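Long-range contacts in putative cell adhesion protein (Bacteroides eggerthii, PDB 4GPV), which probably serves as a FimA-like structural subunit of a distinct type of pilus made by a human gut bacterium, and so probably takes part in cell adhesion: residues A[227-232]-A[246-250]; A[251-255]-A[291-295]; A[279-284]-A[329-333]. All coordinates share one frame; numbering follows the deposited sequence. Where two conformers were deposited one is given.

Contact 1: A[227-232]-A[246-250]. With TRS (2-amino-2-hydroxymethyl-propane-1,3-diol), chain C.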
loop_
_atom_site.group_PDB
_atom_site.type_symbol
_atom_site.label_atom_id
_atom_site.label_comp_id
_atom_site.label_asym_id
_atom_site.label_seq_id
_atom_site.Cartn_x
_atom_site.Cartn_y
_atom_site.Cartn_z
ATOM N N ALA A 227 6.536 -12.062 1.712
ATOM C CA ALA A 227 5.386 -11.351 2.301
ATOM C C ALA A 227 4.260 -11.169 1.275
ATOM O O ALA A 227 3.151 -10.787 1.646
ATOM C CB ALA A 227 5.822 -9.995 2.813
ATOM N N LEU A 228 4.560 -11.386 -0.016
ATOM C CA LEU A 228 3.565 -11.190 -1.090
ATOM C C LEU A 228 3.006 -12.524 -1.612
ATOM O O LEU A 228 2.475 -12.599 -2.717
ATOM C CB LEU A 228 4.140 -10.342 -2.219
ATOM C CG LEU A 228 4.543 -8.924 -1.834
ATOM C CD1 LEU A 228 5.121 -8.196 -3.015
ATOM C CD2 LEU A 228 3.383 -8.145 -1.143
ATOM N N SER A 229 3.055 -13.560 -0.768
ATOM C CA SER A 229 2.487 -14.864 -1.087
ATOM C C SER A 229 1.826 -15.423 0.161
ATOM O O SER A 229 2.512 -15.656 1.144
ATOM C CB SER A 229 3.571 -15.810 -1.613
ATOM O OG SER A 229 3.016 -17.076 -1.930
ATOM N N ASP A 230 0.506 -15.654 0.128
ATOM C CA ASP A 230 -0.235 -16.242 1.250
ATOM C C ASP A 230 -0.712 -17.623 0.846
ATOM O O ASP A 230 -1.522 -17.736 -0.087
ATOM C CB ASP A 230 -1.405 -15.344 1.658
ATOM C CG ASP A 230 -0.956 -14.105 2.421
ATOM O OD1 ASP A 230 -0.023 -14.225 3.252
ATOM O OD2 ASP A 230 -1.648 -13.057 2.318
ATOM N N ALA A 231 -0.200 -18.661 1.529
ATOM C CA ALA A 231 -0.526 -20.050 1.178
ATOM C C ALA A 231 -2.005 -20.369 1.291
ATOM O O ALA A 231 -2.700 -19.888 2.199
ATOM C CB ALA A 231 0.282 -21.034 2.047
ATOM N N VAL A 232 -2.468 -21.205 0.352
ATOM C CA VAL A 232 -3.847 -21.704 0.306
ATOM C C VAL A 232 -3.866 -23.159 0.810
ATOM O O VAL A 232 -3.089 -24.005 0.354
ATOM C CB VAL A 232 -4.433 -21.571 -1.129
ATOM C CG1 VAL A 232 -5.795 -22.250 -1.265
ATOM C CG2 VAL A 232 -4.515 -20.111 -1.548
ATOM N N PHE A 246 -10.457 -13.623 1.781
ATOM C CA PHE A 246 -9.423 -14.631 2.019
ATOM C C PHE A 246 -8.166 -14.004 2.641
ATOM O O PHE A 246 -7.573 -14.571 3.565
ATOM C CB PHE A 246 -9.038 -15.347 0.708
ATOM C CG PHE A 246 -7.848 -16.268 0.891
ATOM C CD1 PHE A 246 -7.960 -17.442 1.646
ATOM C CD2 PHE A 246 -6.608 -15.950 0.348
ATOM C CE1 PHE A 246 -6.853 -18.285 1.836
ATOM C CE2 PHE A 246 -5.492 -16.779 0.576
ATOM C CZ PHE A 246 -5.628 -17.940 1.314
ATOM N N ASN A 247 -7.706 -12.886 2.063
ATOM C CA ASN A 247 -6.511 -12.200 2.578
ATOM C C ASN A 247 -6.502 -10.761 2.079
ATOM O O ASN A 247 -7.354 -10.360 1.275
ATOM C CB ASN A 247 -5.220 -12.945 2.147
ATOM C CG ASN A 247 -4.824 -12.769 0.677
ATOM O OD1 ASN A 247 -5.655 -12.574 -0.212
ATOM N ND2 ASN A 247 -3.533 -12.781 0.397
ATOM N N HIS A 248 -5.482 -10.014 2.491
ATOM C CA HIS A 248 -5.272 -8.676 1.986
ATOM C C HIS A 248 -3.767 -8.425 1.926
ATOM O O HIS A 248 -3.005 -9.088 2.638
ATOM C CB HIS A 248 -5.988 -7.634 2.864
ATOM C CG HIS A 248 -5.431 -7.500 4.237
ATOM N ND1 HIS A 248 -5.863 -8.304 5.261
ATOM C CD2 HIS A 248 -4.468 -6.666 4.703
ATOM C CE1 HIS A 248 -5.157 -7.949 6.322
ATOM N NE2 HIS A 248 -4.300 -6.965 6.030
ATOM N N PHE A 249 -3.365 -7.489 1.068
ATOM C CA PHE A 249 -1.978 -7.033 0.964
ATOM C C PHE A 249 -1.948 -5.533 1.050
ATOM O O PHE A 249 -2.890 -4.870 0.608
ATOM C CB PHE A 249 -1.349 -7.464 -0.383
ATOM C CG PHE A 249 -1.146 -8.944 -0.584
ATOM C CD1 PHE A 249 -0.206 -9.647 0.171
ATOM C CD2 PHE A 249 -1.817 -9.619 -1.595
ATOM C CE1 PHE A 249 -0.001 -11.013 -0.039
ATOM C CE2 PHE A 249 -1.584 -10.972 -1.831
ATOM C CZ PHE A 249 -0.685 -11.664 -1.053
ATOM N N TYR A 250 -0.872 -4.989 1.607
ATOM C CA TYR A 250 -0.609 -3.551 1.557
ATOM C C TYR A 250 0.399 -3.340 0.465
ATOM O O TYR A 250 1.350 -4.130 0.350
ATOM C CB TYR A 250 -0.037 -3.013 2.893
ATOM C CG TYR A 250 -0.956 -3.283 4.048
ATOM C CD1 TYR A 250 -2.209 -2.672 4.131
ATOM C CD2 TYR A 250 -0.591 -4.169 5.053
ATOM C CE1 TYR A 250 -3.079 -2.955 5.186
ATOM C CE2 TYR A 250 -1.430 -4.425 6.133
ATOM C CZ TYR A 250 -2.677 -3.829 6.188
ATOM O OH TYR A 250 -3.496 -4.135 7.241
HETATM C C TRS C . -1.464 -10.911 5.300
HETATM C C1 TRS C . -0.691 -9.813 6.034
HETATM C C2 TRS C . -2.974 -10.679 5.452
HETATM C C3 TRS C . -1.056 -12.299 5.813
HETATM N N TRS C . -1.111 -10.831 3.842
HETATM O O1 TRS C . -0.989 -8.539 5.475
HETATM O O2 TRS C . -3.741 -11.511 4.594
HETATM O O3 TRS C . 0.239 -12.668 5.341
#
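The ring of Phe246 turns its edge to the backbone of 227-232: Ala231 O lies in the ring plane, 3.6 Å from Phe246 CZ, with Asp230 O near the same rim, while Val232 CG2 comes in obliquely at 3.8 Å from CZ. Phe249 likewise presents its edge to a carbonyl, with Ala227 O near the ring plane by CE1; Leu228 lies obliquely to it, CD2 4.1 Å from Phe249 CD1. The His248 ring carries on one face a bound Tris molecule, probably from the crystallisation liquor, whose C2 sits 3.6 Å above the plane and toward the rim, and Tyr250 CE2 lies at its edge, in plane. Between the aromatic groups Asp230 reaches across. Its OD2 accepts a nearly straight bond (174°) from Asn247 ND2 at 2.7 Å, on the anti lone pair and in the amide plane, though carboxylate and amide planes stand 78° apart. Asn247 CG, set between its backbone N and carbonyl carbon (chi1 75°), brings ND2 there. Tris gives O3 to Asp230 OD1 at 2.6 Å and its amine N to Asp230 OD2 at 2.8 Å. OD2 is thus held by both asparagine and Tris, OD1 by Tris; the same amine also bonds to His248 O. Strands 229-231 and 247-250 run nearly antiparallel, their axes 8.9 Å apart, too far for backbone pairing. Each belongs to a different sheet: 229-231 pairs with strand 176-193, whereas 247-251 pairs with strand 146-169.

Contact 2: A[251-255]-A[291-295]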
loop_
_atom_site.group_PDB
_atom_site.type_symbol
_atom_site.label_atom_id
_atom_site.label_comp_id
_atom_site.label_asym_id
_atom_site.label_seq_id
_atom_site.Cartn_x
_atom_site.Cartn_y
_atom_site.Cartn_z
ATOM N N THR A 251 0.243 -2.275 -0.319
ATOM C CA THR A 251 1.225 -2.037 -1.384
ATOM C C THR A 251 1.326 -0.546 -1.623
ATOM O O THR A 251 0.526 0.207 -1.083
ATOM C CB THR A 251 0.813 -2.809 -2.673
ATOM O OG1 THR A 251 1.906 -2.755 -3.613
ATOM C CG2 THR A 251 -0.453 -2.248 -3.333
ATOM N N PHE A 252 2.277 -0.123 -2.431
ATOM C CA PHE A 252 2.354 1.294 -2.719
ATOM C C PHE A 252 1.768 1.637 -4.125
ATOM O O PHE A 252 1.489 0.747 -4.950
ATOM C CB PHE A 252 3.800 1.794 -2.596
ATOM C CG PHE A 252 4.317 1.804 -1.174
ATOM C CD1 PHE A 252 3.486 2.168 -0.109
ATOM C CD2 PHE A 252 5.649 1.515 -0.903
ATOM C CE1 PHE A 252 3.978 2.176 1.215
ATOM C CE2 PHE A 252 6.139 1.543 0.420
ATOM C CZ PHE A 252 5.302 1.893 1.456
ATOM N N GLY A 253 1.593 2.936 -4.375
ATOM C CA GLY A 253 1.034 3.451 -5.620
ATOM C C GLY A 253 1.728 2.908 -6.842
ATOM O O GLY A 253 2.936 2.706 -6.829
ATOM N N ASN A 254 0.975 2.594 -7.880
ATOM C CA ASN A 254 1.563 2.064 -9.103
ATOM C C ASN A 254 0.610 2.325 -10.270
ATOM O O ASN A 254 -0.369 1.598 -10.405
ATOM C CB ASN A 254 1.891 0.547 -9.005
ATOM C CG ASN A 254 2.631 0.022 -10.218
ATOM O OD1 ASN A 254 3.103 0.775 -11.099
ATOM N ND2 ASN A 254 2.714 -1.281 -10.327
ATOM N N ASP A 255 0.954 3.285 -11.147
ATOM C CA ASP A 255 0.127 3.624 -12.331
ATOM C C ASP A 255 0.318 2.610 -13.457
ATOM O O ASP A 255 -0.371 2.664 -14.489
ATOM C CB ASP A 255 0.408 5.070 -12.830
ATOM C CG ASP A 255 1.858 5.393 -13.190
ATOM O OD1 ASP A 255 2.649 4.443 -13.441
ATOM O OD2 ASP A 255 2.182 6.588 -13.295
ATOM N N HIS A 291 -8.748 0.039 -12.974
ATOM C CA HIS A 291 -8.123 0.723 -11.856
ATOM C C HIS A 291 -6.663 0.444 -11.816
ATOM O O HIS A 291 -6.263 -0.715 -11.907
ATOM C CB HIS A 291 -8.683 0.295 -10.470
ATOM C CG HIS A 291 -10.155 0.456 -10.292
ATOM N ND1 HIS A 291 -10.693 1.621 -9.812
ATOM C CD2 HIS A 291 -11.149 -0.428 -10.531
ATOM C CE1 HIS A 291 -12.000 1.417 -9.773
ATOM N NE2 HIS A 291 -12.315 0.196 -10.199
ATOM N N THR A 292 -5.865 1.487 -11.576
ATOM C CA THR A 292 -4.459 1.303 -11.259
ATOM C C THR A 292 -4.386 1.448 -9.733
ATOM O O THR A 292 -5.432 1.631 -9.089
ATOM C CB THR A 292 -3.534 2.226 -12.059
ATOM O OG1 THR A 292 -3.887 3.578 -11.770
ATOM C CG2 THR A 292 -3.615 1.971 -13.567
ATOM N N ILE A 293 -3.205 1.362 -9.125
ATOM C CA ILE A 293 -3.173 1.430 -7.663
ATOM C C ILE A 293 -2.815 2.826 -7.212
ATOM O O ILE A 293 -1.768 3.340 -7.580
ATOM C CB ILE A 293 -2.171 0.394 -7.074
ATOM C CG1 ILE A 293 -2.512 -1.060 -7.468
ATOM C CG2 ILE A 293 -1.986 0.564 -5.565
ATOM C CD1 ILE A 293 -3.878 -1.609 -6.938
ATOM N N GLU A 294 -3.661 3.406 -6.344
ATOM C CA GLU A 294 -3.435 4.730 -5.768
ATOM C C GLU A 294 -3.252 4.635 -4.273
ATOM O O GLU A 294 -3.958 3.843 -3.646
ATOM C CB GLU A 294 -4.647 5.636 -6.009
ATOM C CG GLU A 294 -4.972 5.969 -7.441
ATOM C CD GLU A 294 -6.131 6.941 -7.431
ATOM O OE1 GLU A 294 -5.947 8.090 -6.960
ATOM O OE2 GLU A 294 -7.258 6.499 -7.739
ATOM N N PRO A 295 -2.401 5.483 -3.666
ATOM C CA PRO A 295 -2.303 5.492 -2.200
ATOM C C PRO A 295 -3.624 5.902 -1.592
ATOM O O PRO A 295 -4.375 6.647 -2.229
ATOM C CB PRO A 295 -1.259 6.584 -1.892
ATOM C CG PRO A 295 -0.774 7.066 -3.163
ATOM C CD PRO A 295 -1.522 6.496 -4.294
#
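Asn254 and Ile293 form a single antiparallel hydrogen-bonded bridge, Asn254 N giving to Ile293 O at 2.9 Å and Ile293 N returning to Asn254 O at 3.1 Å. Ile293 O also receives a CA-H...O contact from Gly253 CA at 3.4 Å. Next to the bridge, Pro295 CD rests 4.2 Å from Gly253 CA. Ile293 fills the inner side with its CG2 branch, anti to the backbone N because CG1 takes the place beside it (chi1 -59°). This methyl, Ile293 CG2, lies 3.5 Å from Phe252 O and 3.9 Å from Thr251 CG2, the side chains of Thr251 and Ile293 crossing at about a right angle. At the other end Thr292 CG2 touches Asp255 O at 3.4 Å, and Thr292 CB lies against Asn254 O. The amide of Asn254 leads away from Ile293: ND2 is held by Thr261 OG1 and Gln259 O, OD1 by the N-H of Gly256, which pins the group inside its own loop. Asp255 OD1 similarly bonds to Thr257 OG1. The isolated bridge thus ties together two loops, one following strand 247-251 and one preceding strand 297-306, with Ile293 packed on Ala158 and Ile160 of strand 146-169, in a transthyretin-clan domain of the FimA-like family.

Contact 3: A[279-284]-A[329-333]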
loop_
_atom_site.group_PDB
_atom_site.type_symbol
_atom_site.label_atom_id
_atom_site.label_comp_id
_atom_site.label_asym_id
_atom_site.label_seq_id
_atom_site.Cartn_x
_atom_site.Cartn_y
_atom_site.Cartn_z
ATOM N N PHE A 279 -2.352 -19.544 -13.319
ATOM C CA PHE A 279 -2.777 -18.359 -12.568
ATOM C C PHE A 279 -4.205 -17.958 -12.867
ATOM O O PHE A 279 -4.678 -18.135 -13.984
ATOM C CB PHE A 279 -1.858 -17.169 -12.928
ATOM C CG PHE A 279 -0.401 -17.382 -12.615
ATOM C CD1 PHE A 279 0.443 -18.005 -13.532
ATOM C CD2 PHE A 279 0.126 -16.994 -11.393
ATOM C CE1 PHE A 279 1.792 -18.220 -13.233
ATOM C CE2 PHE A 279 1.478 -17.168 -11.105
ATOM C CZ PHE A 279 2.299 -17.828 -12.011
ATOM N N TYR A 280 -4.877 -17.355 -11.868
ATOM C CA TYR A 280 -6.201 -16.751 -12.054
ATOM C C TYR A 280 -5.968 -15.289 -11.682
ATOM O O TYR A 280 -6.005 -14.945 -10.504
ATOM C CB TYR A 280 -7.267 -17.436 -11.184
ATOM C CG TYR A 280 -7.353 -18.927 -11.408
ATOM C CD1 TYR A 280 -8.194 -19.456 -12.387
ATOM C CD2 TYR A 280 -6.647 -19.815 -10.600
ATOM C CE1 TYR A 280 -8.367 -20.831 -12.526
ATOM C CE2 TYR A 280 -6.774 -21.202 -10.764
ATOM C CZ TYR A 280 -7.634 -21.704 -11.732
ATOM O OH TYR A 280 -7.776 -23.073 -11.870
ATOM N N PRO A 281 -5.549 -14.452 -12.653
ATOM C CA PRO A 281 -5.067 -13.113 -12.289
ATOM C C PRO A 281 -5.992 -11.934 -12.609
ATOM O O PRO A 281 -6.935 -12.051 -13.404
ATOM C CB PRO A 281 -3.826 -12.998 -13.163
ATOM C CG PRO A 281 -4.181 -13.787 -14.415
ATOM C CD PRO A 281 -5.288 -14.734 -14.079
ATOM N N ILE A 282 -5.645 -10.785 -12.025
ATOM C CA ILE A 282 -6.260 -9.504 -12.330
ATOM C C ILE A 282 -5.155 -8.459 -12.415
ATOM O O ILE A 282 -4.388 -8.285 -11.464
ATOM C CB ILE A 282 -7.433 -9.073 -11.408
ATOM C CG1 ILE A 282 -8.213 -7.858 -12.019
ATOM C CG2 ILE A 282 -7.006 -8.796 -9.999
ATOM C CD1 ILE A 282 -8.890 -8.123 -13.532
ATOM N N LEU A 283 -5.064 -7.780 -13.572
ATOM C CA LEU A 283 -4.073 -6.720 -13.791
ATOM C C LEU A 283 -4.664 -5.406 -13.374
ATOM O O LEU A 283 -5.770 -5.088 -13.813
ATOM C CB LEU A 283 -3.654 -6.637 -15.278
ATOM C CG LEU A 283 -2.538 -7.547 -15.751
ATOM C CD1 LEU A 283 -3.004 -8.950 -15.789
ATOM C CD2 LEU A 283 -2.119 -7.159 -17.139
ATOM N N PHE A 284 -3.931 -4.631 -12.564
ATOM C CA PHE A 284 -4.366 -3.299 -12.134
ATOM C C PHE A 284 -3.932 -2.294 -13.199
ATOM O O PHE A 284 -2.960 -1.525 -13.026
ATOM C CB PHE A 284 -3.826 -2.933 -10.754
ATOM C CG PHE A 284 -4.595 -3.656 -9.679
ATOM C CD1 PHE A 284 -5.802 -3.147 -9.207
ATOM C CD2 PHE A 284 -4.151 -4.879 -9.188
ATOM C CE1 PHE A 284 -6.528 -3.828 -8.218
ATOM C CE2 PHE A 284 -4.870 -5.552 -8.181
ATOM C CZ PHE A 284 -6.063 -5.032 -7.732
ATOM N N ILE A 329 -13.061 -17.404 -15.643
ATOM C CA ILE A 329 -12.642 -16.413 -14.642
ATOM C C ILE A 329 -13.515 -15.176 -14.790
ATOM O O ILE A 329 -13.561 -14.594 -15.871
ATOM C CB ILE A 329 -11.120 -16.048 -14.745
ATOM C CG1 ILE A 329 -10.222 -17.298 -14.775
ATOM C CG2 ILE A 329 -10.708 -15.100 -13.607
ATOM C CD1 ILE A 329 -8.737 -17.064 -15.219
ATOM N N GLU A 330 -14.217 -14.790 -13.723
ATOM C CA GLU A 330 -15.035 -13.573 -13.661
ATOM C C GLU A 330 -14.454 -12.732 -12.541
ATOM O O GLU A 330 -14.325 -13.235 -11.419
ATOM C CB GLU A 330 -16.520 -13.884 -13.404
ATOM C CG GLU A 330 -17.397 -12.639 -13.331
ATOM C CD GLU A 330 -18.549 -12.691 -12.343
ATOM O OE1 GLU A 330 -19.351 -13.654 -12.398
ATOM O OE2 GLU A 330 -18.677 -11.734 -11.544
ATOM N N VAL A 331 -14.078 -11.473 -12.835
ATOM C CA VAL A 331 -13.452 -10.613 -11.821
ATOM C C VAL A 331 -14.152 -9.274 -11.730
ATOM O O VAL A 331 -14.448 -8.654 -12.764
ATOM C CB VAL A 331 -11.920 -10.368 -12.071
ATOM C CG1 VAL A 331 -11.297 -9.541 -10.930
ATOM C CG2 VAL A 331 -11.140 -11.674 -12.236
ATOM N N THR A 332 -14.429 -8.825 -10.493
ATOM C CA THR A 332 -14.954 -7.483 -10.239
ATOM C C THR A 332 -13.951 -6.791 -9.354
ATOM O O THR A 332 -13.411 -7.412 -8.428
ATOM C CB THR A 332 -16.369 -7.421 -9.645
ATOM O OG1 THR A 332 -16.338 -7.804 -8.269
ATOM C CG2 THR A 332 -17.416 -8.192 -10.469
ATOM N N VAL A 333 -13.651 -5.529 -9.664
ATOM C CA VAL A 333 -12.712 -4.739 -8.845
ATOM C C VAL A 333 -13.422 -3.471 -8.468
ATOM O O VAL A 333 -13.902 -2.747 -9.356
ATOM C CB VAL A 333 -11.337 -4.431 -9.493
ATOM C CG1 VAL A 333 -10.422 -3.647 -8.528
ATOM C CG2 VAL A 333 -10.651 -5.697 -9.969
#
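Ile282 CG1 sits over the notch between two valine methyls, 3.7 Å from Val331 CG1 and 3.8 Å from Val333 CG2, and Ile282 CD1 lies 3.8 Å from Val331 CG1. Having CG1 anti to the backbone N (chi1 -167°) is what carries this longer branch to the two valines. They present unlike methyls: Val331 offers CG1 and Val333 offers CG2, while Val333 CG1 is turned to Phe284, meeting Phe284 CE1 obliquely at 3.9 Å. Val333 thus meets Ile282 with one methyl and Phe284 with the other. At the other end the bump comes from the opposite segment. Ile329 extends its CG1-CD1 arm, nearly straight (chi2 166°), into the angle between the Tyr280 side chain and the Pro281 ring; Ile329 CD1 lies 3.7 Å from Tyr280 CD1 and 4.3 Å from Pro281 CD. The arm crosses the tyrosine at about a right angle, with CG1 at the ring edge and in its plane and CD1 oblique to it. This is face-to-face packing of two beta-sheets, as in a beta-sandwich: the axes of strands 279-283 and 329-333 approach to 8.4 Å at a crossing angle of -32°, and alternate residues Ile329, Val331 and Val333 all point toward the other strand. With an alanine in place of Ile282 the CG1-CD1 branch is gone, which is likely to open a gap facing Val331 and Val333. Val301 of strand 297-306 also packs on Ile282 and Phe284, adding another apolar surface. The Tyr280 ring packs on Leu305 and Ile178 as well, while its OH is hydrogen-bonded to Gly314 O.

How the contacts relate
All three contacts lie in the FimA-like C-terminal part of the chain. Contact 1 closes before contact 2 opens, its second segment running directly into 251-255; contacts 2 and 3 instead alternate along the chain, 279-284 falling between the two segments of contact 2. Their centres lie about 15 to 17 Å apart. Contacts 1 and 3 each span the same two sheets at different places, with nearest atoms about 8 Å apart. Contact 2 abuts contact 3 directly, Ile293 CD1 packing on Phe284 CD1 and His291 reaching Val333. A bridge between loops therefore adjoins one of the two places where the sheets are joined.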